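Local structure of particle-associated lyase (Acinetobacter bacteriophage AP22, 4Y9V) at residues 177-180 with 185-188; 106-109 with 113-116; 220-225 with 269-274. The protein probably degrades the capsular polysaccharide of Acinetobacter baumannii as a trimeric lyase tailspike of the phage, and binds a capsular saccharide. All coordinates share one frame; numbering follows the deposited sequence.

Contact 1. Residues 177-180 with 185-188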
ATOM      1  N   VAL A 177       1.571  30.252  -1.179  1.00  5.46           N
ATOM      2  CA  VAL A 177       2.704  31.143  -1.015  1.00  5.47           C
ATOM      3  C   VAL A 177       3.372  30.940   0.345  1.00  5.34           C
ATOM      4  O   VAL A 177       2.724  30.998   1.391  1.00  6.30           O
ATOM      5  CB  VAL A 177       2.237  32.595  -1.172  1.00  5.97           C
ATOM      6  CG1 VAL A 177       3.392  33.563  -0.927  1.00  6.48           C
ATOM      7  CG2 VAL A 177       1.653  32.801  -2.547  1.00  6.69           C
ATOM      8  N   ALA A 178       4.691  30.755   0.312  1.00  5.47           N
ATOM      9  CA  ALA A 178       5.540  30.680   1.489  1.00  5.63           C
ATOM     10  C   ALA A 178       6.106  32.040   1.891  1.00  5.99           C
ATOM     11  O   ALA A 178       6.234  32.338   3.076  1.00  7.61           O
ATOM     12  CB  ALA A 178       6.653  29.681   1.277  1.00  6.52           C
ATOM     13  N   SER A 179       6.507  32.876   0.929  1.00  6.04           N
ATOM     14  CA  SER A 179       7.036  34.195   1.234  1.00  6.52           C
ATOM     15  C   SER A 179       7.005  35.025  -0.042  1.00  6.58           C
ATOM     16  O   SER A 179       6.991  34.498  -1.146  1.00  7.11           O
ATOM     17  CB  SER A 179       8.417  34.148   1.830  1.00  8.00           C
ATOM     18  OG  SER A 179       9.353  33.655   0.872  1.00 10.00           O
ATOM     19  N   VAL A 180       7.025  36.351   0.168  1.00  7.22           N
ATOM     20  CA  VAL A 180       7.118  37.323  -0.914  1.00  7.65           C
ATOM     21  C   VAL A 180       8.282  38.273  -0.594  1.00  7.96           C
ATOM     22  O   VAL A 180       8.311  38.805   0.511  1.00 10.54           O
ATOM     23  CB  VAL A 180       5.836  38.112  -1.072  1.00  8.97           C
ATOM     24  CG1 VAL A 180       5.908  39.097  -2.238  1.00 13.09           C
ATOM     25  CG2 VAL A 180       4.646  37.206  -1.280  1.00 10.08           C
ATOM     26  N   VAL A 185       8.057  35.380  -5.548  1.00  6.60           N
ATOM     27  CA  VAL A 185       7.115  34.563  -4.795  1.00  6.15           C
ATOM     28  C   VAL A 185       7.744  33.201  -4.550  1.00  6.05           C
ATOM     29  O   VAL A 185       8.004  32.464  -5.516  1.00  7.90           O
ATOM     30  CB  VAL A 185       5.816  34.417  -5.580  1.00  7.03           C
ATOM     31  CG1 VAL A 185       4.813  33.545  -4.815  1.00  8.91           C
ATOM     32  CG2 VAL A 185       5.221  35.792  -5.885  1.00  8.80           C
ATOM     33  N   LYS A 186       8.033  32.867  -3.293  1.00  5.92           N
ATOM     34  CA  LYS A 186       8.463  31.507  -2.951  1.00  5.70           C
ATOM     35  C   LYS A 186       7.218  30.738  -2.575  1.00  5.51           C
ATOM     36  O   LYS A 186       6.372  31.280  -1.817  1.00  6.49           O
ATOM     37  CB  LYS A 186       9.474  31.553  -1.808  1.00  6.53           C
ATOM     38  CG  LYS A 186      10.130  30.214  -1.526  1.00  6.65           C
ATOM     39  CD  LYS A 186      11.249  30.300  -0.504  1.00  7.66           C
ATOM     40  CE  LYS A 186      12.009  28.989  -0.364  1.00  8.13           C
ATOM     41  NZ  LYS A 186      13.098  29.057   0.617  1.00  9.08           N
ATOM     42  N   PHE A 187       7.063  29.526  -3.079  1.00  5.22           N
ATOM     43  CA  PHE A 187       5.878  28.716  -2.800  1.00  5.07           C
ATOM     44  C   PHE A 187       6.317  27.392  -2.187  1.00  4.92           C
ATOM     45  O   PHE A 187       7.448  26.957  -2.321  1.00  5.96           O
ATOM     46  CB  PHE A 187       5.003  28.530  -4.055  1.00  5.54           C
ATOM     47  CG  PHE A 187       5.658  27.766  -5.191  1.00  5.64           C
ATOM     48  CD1 PHE A 187       6.403  28.396  -6.161  1.00  6.21           C
ATOM     49  CD2 PHE A 187       5.510  26.379  -5.269  1.00  6.34           C
ATOM     50  CE1 PHE A 187       6.973  27.681  -7.204  1.00  6.88           C
ATOM     51  CE2 PHE A 187       6.063  25.671  -6.284  1.00  6.90           C
ATOM     52  CZ  PHE A 187       6.807  26.320  -7.249  1.00  7.03           C
ATOM     53  N   PHE A 188       5.369  26.735  -1.508  1.00  5.30           N
ATOM     54  CA  PHE A 188       5.637  25.452  -0.903  1.00  5.20           C
ATOM     55  C   PHE A 188       5.647  24.346  -1.953  1.00  5.53           C
ATOM     56  O   PHE A 188       4.767  24.264  -2.832  1.00  7.12           O
ATOM     57  CB  PHE A 188       4.592  25.151   0.174  1.00  5.42           C
ATOM     58  CG  PHE A 188       4.809  25.974   1.416  1.00  5.08           C
ATOM     59  CD1 PHE A 188       5.830  25.685   2.285  1.00  5.92           C
ATOM     60  CD2 PHE A 188       3.965  27.043   1.723  1.00  5.93           C
ATOM     61  CE1 PHE A 188       6.024  26.428   3.449  1.00  6.98           C
ATOM     62  CE2 PHE A 188       4.151  27.784   2.870  1.00  6.97           C
ATOM     63  CZ  PHE A 188       5.177  27.460   3.752  1.00  7.42           C
TER

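Contact 2. Residues 106-109 with 113-116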
ATOM      1  N   PHE A 106     -33.805  17.629  -1.070  1.00  5.12           N
ATOM      2  CA  PHE A 106     -34.060  18.757  -1.962  1.00  5.17           C
ATOM      3  C   PHE A 106     -34.358  18.190  -3.359  1.00  5.28           C
ATOM      4  O   PHE A 106     -33.521  17.529  -3.945  1.00  5.78           O
ATOM      5  CB  PHE A 106     -32.884  19.743  -1.996  1.00  5.55           C
ATOM      6  CG  PHE A 106     -32.601  20.298  -0.616  1.00  5.45           C
ATOM      7  CD1 PHE A 106     -33.476  21.175  -0.006  1.00  6.51           C
ATOM      8  CD2 PHE A 106     -31.467  19.944   0.084  1.00  7.60           C
ATOM      9  CE1 PHE A 106     -33.227  21.656   1.268  1.00  6.73           C
ATOM     10  CE2 PHE A 106     -31.239  20.426   1.355  1.00  8.71           C
ATOM     11  CZ  PHE A 106     -32.116  21.299   1.949  1.00  6.68           C
ATOM     12  N   ASN A 107     -35.591  18.425  -3.821  0.65  5.36           N
ATOM     13  CA  ASN A 107     -36.027  17.923  -5.122  0.65  5.42           C
ATOM     14  C   ASN A 107     -35.896  19.057  -6.139  0.65  5.13           C
ATOM     15  O   ASN A 107     -36.715  19.997  -6.134  0.65  5.65           O
ATOM     16  CB  ASN A 107     -37.460  17.361  -5.046  0.65  6.09           C
ATOM     17  CG  ASN A 107     -37.779  16.592  -6.313  0.65  6.54           C
ATOM     18  OD1 ASN A 107     -37.295  16.903  -7.390  0.65  6.70           O
ATOM     19  ND2 ASN A 107     -38.617  15.593  -6.136  0.65  9.18           N
ATOM     20  N   PHE A 108     -34.866  18.965  -6.933  1.00  5.36           N
ATOM     21  CA  PHE A 108     -34.495  19.931  -7.959  1.00  5.38           C
ATOM     22  C   PHE A 108     -35.275  19.745  -9.259  1.00  5.65           C
ATOM     23  O   PHE A 108     -35.162  20.595 -10.161  1.00  6.22           O
ATOM     24  CB  PHE A 108     -33.006  19.780  -8.267  1.00  5.67           C
ATOM     25  CG  PHE A 108     -32.077  20.102  -7.114  1.00  5.40           C
ATOM     26  CD1 PHE A 108     -32.251  21.241  -6.338  1.00  5.88           C
ATOM     27  CD2 PHE A 108     -31.001  19.271  -6.828  1.00  5.73           C
ATOM     28  CE1 PHE A 108     -31.369  21.535  -5.306  1.00  5.80           C
ATOM     29  CE2 PHE A 108     -30.118  19.579  -5.830  1.00  6.08           C
ATOM     30  CZ  PHE A 108     -30.302  20.694  -5.042  1.00  5.93           C
ATOM     31  N   GLY A 109     -36.032  18.666  -9.393  1.00  6.03           N
ATOM     32  CA  GLY A 109     -36.795  18.515 -10.617  1.00  6.54           C
ATOM     33  C   GLY A 109     -35.904  18.601 -11.828  1.00  6.09           C
ATOM     34  O   GLY A 109     -34.830  18.004 -11.893  1.00  6.26           O
ATOM     35  N   GLY A 113     -30.581  23.031  -8.617  1.00  5.38           N
ATOM     36  CA  GLY A 113     -29.322  22.435  -8.169  1.00  5.40           C
ATOM     37  C   GLY A 113     -28.703  23.339  -7.123  1.00  5.22           C
ATOM     38  O   GLY A 113     -29.189  24.443  -6.866  1.00  5.58           O
ATOM     39  N   PHE A 114     -27.602  22.870  -6.519  1.00  5.27           N
ATOM     40  CA  PHE A 114     -26.785  23.671  -5.628  1.00  5.33           C
ATOM     41  C   PHE A 114     -25.398  23.849  -6.264  1.00  5.36           C
ATOM     42  O   PHE A 114     -24.806  22.889  -6.759  1.00  5.76           O
ATOM     43  CB  PHE A 114     -26.587  23.004  -4.251  1.00  5.79           C
ATOM     44  CG  PHE A 114     -27.754  23.045  -3.290  1.00  5.46           C
ATOM     45  CD1 PHE A 114     -28.956  23.689  -3.554  1.00  5.40           C
ATOM     46  CD2 PHE A 114     -27.615  22.407  -2.074  1.00  6.37           C
ATOM     47  CE1 PHE A 114     -29.971  23.700  -2.609  1.00  5.81           C
ATOM     48  CE2 PHE A 114     -28.621  22.444  -1.119  1.00  7.16           C
ATOM     49  CZ  PHE A 114     -29.821  23.078  -1.405  1.00  6.64           C
ATOM     50  N   TYR A 115     -24.870  25.058  -6.176  1.00  5.85           N
ATOM     51  CA  TYR A 115     -23.535  25.347  -6.683  1.00  5.73           C
ATOM     52  C   TYR A 115     -22.831  26.221  -5.651  1.00  6.10           C
ATOM     53  O   TYR A 115     -23.263  27.365  -5.460  1.00  7.78           O
ATOM     54  CB  TYR A 115     -23.589  26.050  -8.060  1.00  6.51           C
ATOM     55  CG  TYR A 115     -22.319  25.905  -8.853  1.00  6.33           C
ATOM     56  CD1 TYR A 115     -21.107  26.434  -8.420  1.00  6.96           C
ATOM     57  CD2 TYR A 115     -22.292  25.180 -10.057  1.00  6.74           C
ATOM     58  CE1 TYR A 115     -19.934  26.280  -9.148  1.00  6.45           C
ATOM     59  CE2 TYR A 115     -21.130  25.015 -10.776  1.00  7.21           C
ATOM     60  CZ  TYR A 115     -19.945  25.561 -10.324  1.00  6.19           C
ATOM     61  OH  TYR A 115     -18.805  25.342 -11.041  1.00  6.79           O
ATOM     62  N   ALA A 116     -21.797  25.726  -5.014  1.00  5.55           N
ATOM     63  CA  ALA A 116     -21.055  26.462  -3.998  1.00  5.68           C
ATOM     64  C   ALA A 116     -19.680  26.794  -4.589  1.00  5.74           C
ATOM     65  O   ALA A 116     -18.999  25.912  -5.027  1.00  7.12           O
ATOM     66  CB  ALA A 116     -20.894  25.618  -2.759  1.00  7.23           C
TER

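Contact 3. Residues 220-225 with 269-274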
ATOM      1  N   SER A 220     -33.194  14.802  -8.674  1.00  5.69           N
ATOM      2  CA  SER A 220     -33.344  15.554  -9.893  1.00  5.93           C
ATOM      3  C   SER A 220     -33.847  14.575 -10.966  1.00  6.30           C
ATOM      4  O   SER A 220     -33.657  13.377 -10.833  1.00  7.23           O
ATOM      5  CB  SER A 220     -31.968  16.091 -10.387  1.00  6.36           C
ATOM      6  OG  SER A 220     -31.344  16.856  -9.368  1.00  6.32           O
ATOM      7  N   THR A 221     -34.448  15.102 -12.024  1.00  6.25           N
ATOM      8  CA  THR A 221     -34.720  14.230 -13.152  1.00  6.32           C
ATOM      9  C   THR A 221     -33.430  13.898 -13.891  1.00  6.09           C
ATOM     10  O   THR A 221     -32.397  14.564 -13.739  1.00  6.42           O
ATOM     11  CB  THR A 221     -35.721  14.867 -14.135  1.00  7.24           C
ATOM     12  OG1 THR A 221     -35.051  15.925 -14.768  1.00  7.87           O
ATOM     13  CG2 THR A 221     -36.997  15.313 -13.428  1.00  8.28           C
ATOM     14  N   ASP A 222     -33.491  12.880 -14.747  1.00  6.63           N
ATOM     15  CA  ASP A 222     -32.363  12.545 -15.590  1.00  6.75           C
ATOM     16  C   ASP A 222     -32.140  13.566 -16.705  1.00  6.73           C
ATOM     17  O   ASP A 222     -31.126  13.492 -17.401  1.00  8.42           O
ATOM     18  CB  ASP A 222     -32.490  11.146 -16.209  1.00  7.43           C
ATOM     19  CG  ASP A 222     -32.232  10.009 -15.238  1.00  8.21           C
ATOM     20  OD1 ASP A 222     -31.609  10.216 -14.186  1.00  9.26           O
ATOM     21  OD2 ASP A 222     -32.600   8.864 -15.614  1.00 11.59           O
ATOM     22  N   ASN A 223     -33.041  14.516 -16.904  1.00  7.04           N
ATOM     23  CA  ASN A 223     -32.930  15.584 -17.861  1.00  7.97           C
ATOM     24  C   ASN A 223     -32.364  16.869 -17.261  1.00  7.22           C
ATOM     25  O   ASN A 223     -32.100  17.827 -18.009  1.00  9.37           O
ATOM     26  CB  ASN A 223     -34.316  15.902 -18.534  1.00 10.65           C
ATOM     27  CG  ASN A 223     -34.735  14.730 -19.368  1.00 12.36           C
ATOM     28  OD1 ASN A 223     -33.905  14.244 -20.148  1.00 16.07           O
ATOM     29  ND2 ASN A 223     -35.946  14.264 -19.181  1.00 23.52           N
ATOM     30  N   ASN A 224     -32.166  16.937 -15.956  1.00  6.73           N
ATOM     31  CA  ASN A 224     -31.732  18.185 -15.316  1.00  6.09           C
ATOM     32  C   ASN A 224     -30.235  18.383 -15.642  1.00  5.96           C
ATOM     33  O   ASN A 224     -29.419  17.546 -15.232  1.00  6.34           O
ATOM     34  CB  ASN A 224     -31.955  18.078 -13.825  1.00  6.07           C
ATOM     35  CG  ASN A 224     -31.664  19.378 -13.094  1.00  5.94           C
ATOM     36  OD1 ASN A 224     -30.764  20.134 -13.487  1.00  6.65           O
ATOM     37  ND2 ASN A 224     -32.368  19.623 -12.003  1.00  5.85           N
ATOM     38  N   PRO A 225     -29.859  19.449 -16.332  1.00  6.25           N
ATOM     39  CA  PRO A 225     -28.459  19.617 -16.734  1.00  6.86           C
ATOM     40  C   PRO A 225     -27.562  20.062 -15.624  1.00  7.02           C
ATOM     41  O   PRO A 225     -26.355  19.994 -15.750  1.00 12.73           O
ATOM     42  CB  PRO A 225     -28.550  20.686 -17.815  1.00  8.84           C
ATOM     43  CG  PRO A 225     -29.714  21.539 -17.383  1.00  8.71           C
ATOM     44  CD  PRO A 225     -30.701  20.564 -16.829  1.00  7.69           C
ATOM     45  N   ASN A 269     -24.871   8.435 -11.150  1.00  5.18           N
ATOM     46  CA  ASN A 269     -25.557   8.869 -12.345  1.00  5.14           C
ATOM     47  C   ASN A 269     -26.226   7.645 -12.972  1.00  5.02           C
ATOM     48  O   ASN A 269     -25.620   6.596 -13.041  1.00  5.69           O
ATOM     49  CB  ASN A 269     -24.590   9.498 -13.372  1.00  5.66           C
ATOM     50  CG  ASN A 269     -25.316   9.959 -14.606  1.00  5.45           C
ATOM     51  OD1 ASN A 269     -25.477   9.199 -15.574  1.00  6.07           O
ATOM     52  ND2 ASN A 269     -25.754  11.216 -14.613  1.00  6.12           N
ATOM     53  N   ASN A 270     -27.475   7.832 -13.435  1.00  5.18           N
ATOM     54  CA  ASN A 270     -28.213   6.742 -14.035  1.00  5.62           C
ATOM     55  C   ASN A 270     -28.933   7.171 -15.298  1.00  5.89           C
ATOM     56  O   ASN A 270     -29.886   6.510 -15.723  1.00  7.63           O
ATOM     57  CB  ASN A 270     -29.222   6.136 -13.033  1.00  6.75           C
ATOM     58  CG  ASN A 270     -28.550   5.602 -11.794  1.00  8.21           C
ATOM     59  OD1 ASN A 270     -28.188   4.389 -11.797  1.00 12.25           O
ATOM     60  ND2 ASN A 270     -28.350   6.383 -10.841  1.00  9.11           N
ATOM     61  N   ALA A 271     -28.472   8.251 -15.919  1.00  5.57           N
ATOM     62  CA  ALA A 271     -29.139   8.827 -17.068  1.00  5.73           C
ATOM     63  C   ALA A 271     -28.733   8.078 -18.332  1.00  5.96           C
ATOM     64  O   ALA A 271     -27.733   7.390 -18.375  1.00  6.35           O
ATOM     65  CB  ALA A 271     -28.764  10.300 -17.168  1.00  6.29           C
ATOM     66  N   PRO A 272     -29.505   8.280 -19.422  1.00  6.78           N
ATOM     67  CA  PRO A 272     -29.073   7.783 -20.721  1.00  7.41           C
ATOM     68  C   PRO A 272     -27.696   8.290 -21.037  1.00  6.93           C
ATOM     69  O   PRO A 272     -27.307   9.420 -20.689  1.00  6.78           O
ATOM     70  CB  PRO A 272     -30.135   8.335 -21.675  1.00  8.98           C
ATOM     71  CG  PRO A 272     -31.378   8.466 -20.813  1.00  9.69           C
ATOM     72  CD  PRO A 272     -30.825   8.935 -19.483  1.00  8.23           C
ATOM     73  N   ALA A 273     -26.922   7.486 -21.756  1.00  8.26           N
ATOM     74  CA  ALA A 273     -25.546   7.862 -22.070  1.00  8.25           C
ATOM     75  C   ALA A 273     -25.446   9.162 -22.823  1.00  7.86           C
ATOM     76  O   ALA A 273     -26.172   9.429 -23.798  1.00  9.83           O
ATOM     77  CB  ALA A 273     -24.918   6.685 -22.835  1.00 12.64           C
ATOM     78  N   ASN A 274     -24.494   9.979 -22.397  1.00  7.19           N
ATOM     79  CA  ASN A 274     -24.146  11.232 -22.993  1.00  7.51           C
ATOM     80  C   ASN A 274     -22.611  11.371 -22.941  1.00  7.58           C
ATOM     81  O   ASN A 274     -21.896  10.382 -22.823  1.00  8.95           O
ATOM     82  CB  ASN A 274     -24.964  12.389 -22.377  1.00  7.42           C
ATOM     83  CG  ASN A 274     -24.761  12.558 -20.884  1.00  6.69           C
ATOM     84  OD1 ASN A 274     -23.621  12.675 -20.394  1.00  7.31           O
ATOM     85  ND2 ASN A 274     -25.838  12.593 -20.135  1.00  6.58           N
TER
HETATM   86  O   HOH W   1     -28.954  10.263 -13.268  1.00  6.54           O

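Contact 1. Residues 177-180 with 185-188
The methyl group of Ala178 sits on the ring of Phe188, its CB 3.6 Å from the ring centroid and only 16° off the normal. This is a CH-pi contact over one face, displaced toward the CE2 rim. The Phe188 ring reaches it because CG stands anti to the carbonyl carbon, beside the backbone N (chi1 -74°). Alanine suits the place: a single methyl can sit on the face of a ring that presses close to the backbone, with CE2 3.5 Å from Ala178 CA. On another side of the hairpin, Val177 and Val185 cross at about a right angle, and CG2 of Val177 meets CG1 of Val185 at 4.0 Å. These beta-branched residues pack a buried apolar layer that Ile146 extends. Ser179 and Lys186 share the other face of the ladder. The serine OG lies alongside the aliphatic root of the lysine, 3.4 Å from Lys186 CB, while the extended chain carries NZ away to a salt bridge with Glu328 of the second subunit. Lysine thus serves twice: its first methylene packs beside the serine and its ammonium joins two chains. Between these side chains, Lys186 O accepts two backbone N-H groups from the same face of its carbonyl plane, Ala178 N at 2.8 Å and Ser179 N at 3.2 Å. The return bond, Lys186 N to Ser179 O, is 2.9 Å long. Two residues set against one, with the register slipping by one, make a classic beta bulge in an antiparallel hairpin of the Ig-like domain.

Contact 2. Residues 106-109 with 113-116
In the conformer of Asn107 described here, one of two, Gly109 N donates to Asn107 OD1 over 3.0 Å, in the plane of the amide carbonyl, and this Asx turn bends the chain just beyond Phe108, whose ring meets Gly113 across the contact. Asparagine suits the bend because its short amide can reach the backbone two residues on; glycine accepts the positive phi of the next position but one. Gly113 CA stands over the centre of the Phe108 ring, 3.5 Å from its centroid and almost on the normal, a CH-pi contact. The backbone of Gly113 is nearly fully extended, a shape that glycine takes readily. The strands run at 105° to each other without a bridging hydrogen bond, as where the chain turns a corner from one face of a right-handed parallel beta-helix to the next, and the inside of that corner is filled by an aromatic cluster. Phe108 points its edge at the face of Phe114, a T-shaped pair with centroids 5.2 Å apart and CZ of Phe108 3.6 Å from CD1 of Phe114. Phe106 meets the same ring obliquely, the planes at 47°, with Phe114 CZ above one of its faces, 3.8 Å from Phe106 CD2. In Phe114, CG lies beside the backbone N (chi1 -76°), which swings the ring back toward both partners. Phe92 adds another edge-to-face pair with Phe114, and Leu229 packs on it from strand 229-232.

Contact 3. Residues 220-225 with 269-274
Asp222 and Ala271 form the close part of this contact, the CB of one 3.9 Å from the CB of the other, where two loops come side by side. The aspartate carboxylate then runs on past the alanine backbone, its CG 3.8 Å from Ala271 CA. Alanine fits because its small methyl lets the loops approach to 5.1 Å between the CA atoms of these two residues. In Asp222, CG is anti to the carbonyl carbon (chi1 -75°), which carries the carboxylate across toward Asn270. There the contact becomes looser and polar. No direct hydrogen bond joins the two segments; a water bridges them instead, donating to Asp222 OD1 at 2.8 Å and accepting from Asn270 N at 2.9 Å. The other oxygen, OD2, lies 3.6 Å from Asn270 O; two acceptors gain nothing from closer approach. Pro272, exposed to solvent, only skirts the carboxylate, its CD 4.3 Å from Asp222 OD2. Each loop is shaped from within. Thr221 OG1 accepts from Asn223 N in an ST turn at the start of a type I turn, and Asn269 OD1 accepts from Ala271 N in an Asx turn, the donor well above the carbonyl plane. Asn270 also packs on Phe188 of the third subunit. The 220-225 loop leads from strand 215-220 to strand 229-232. The 269-274 loop likewise leads from strand 268-269 to strand 278-283, so the contact joins loops between strands of the pectin lyase-like beta-helix.

In the fold
Contacts 1 and 2 are buried, whereas contact 3 is only partly so. Contacts 2 and 3 are neighbours, their centres about 14 Å apart, and they hold the same corner of the beta-helix: Gly109 O receives both Thr221 N and Asn224 ND2. Contact 1 lies apart in the Ig-like domain, its centre about 38 Å from that of contact 2, though strand 113-125, which starts in the beta-helix in contact 2, continues into the sheet that also contains the hairpin of contact 1. The chemistry follows the place: ladder hydrogen bonds in contact 1, aromatic packing without cross-bonds in contact 2, and a water bridge in contact 3. Contacts 1 and 3 also touch other subunits, whereas contact 2 stays within one chain.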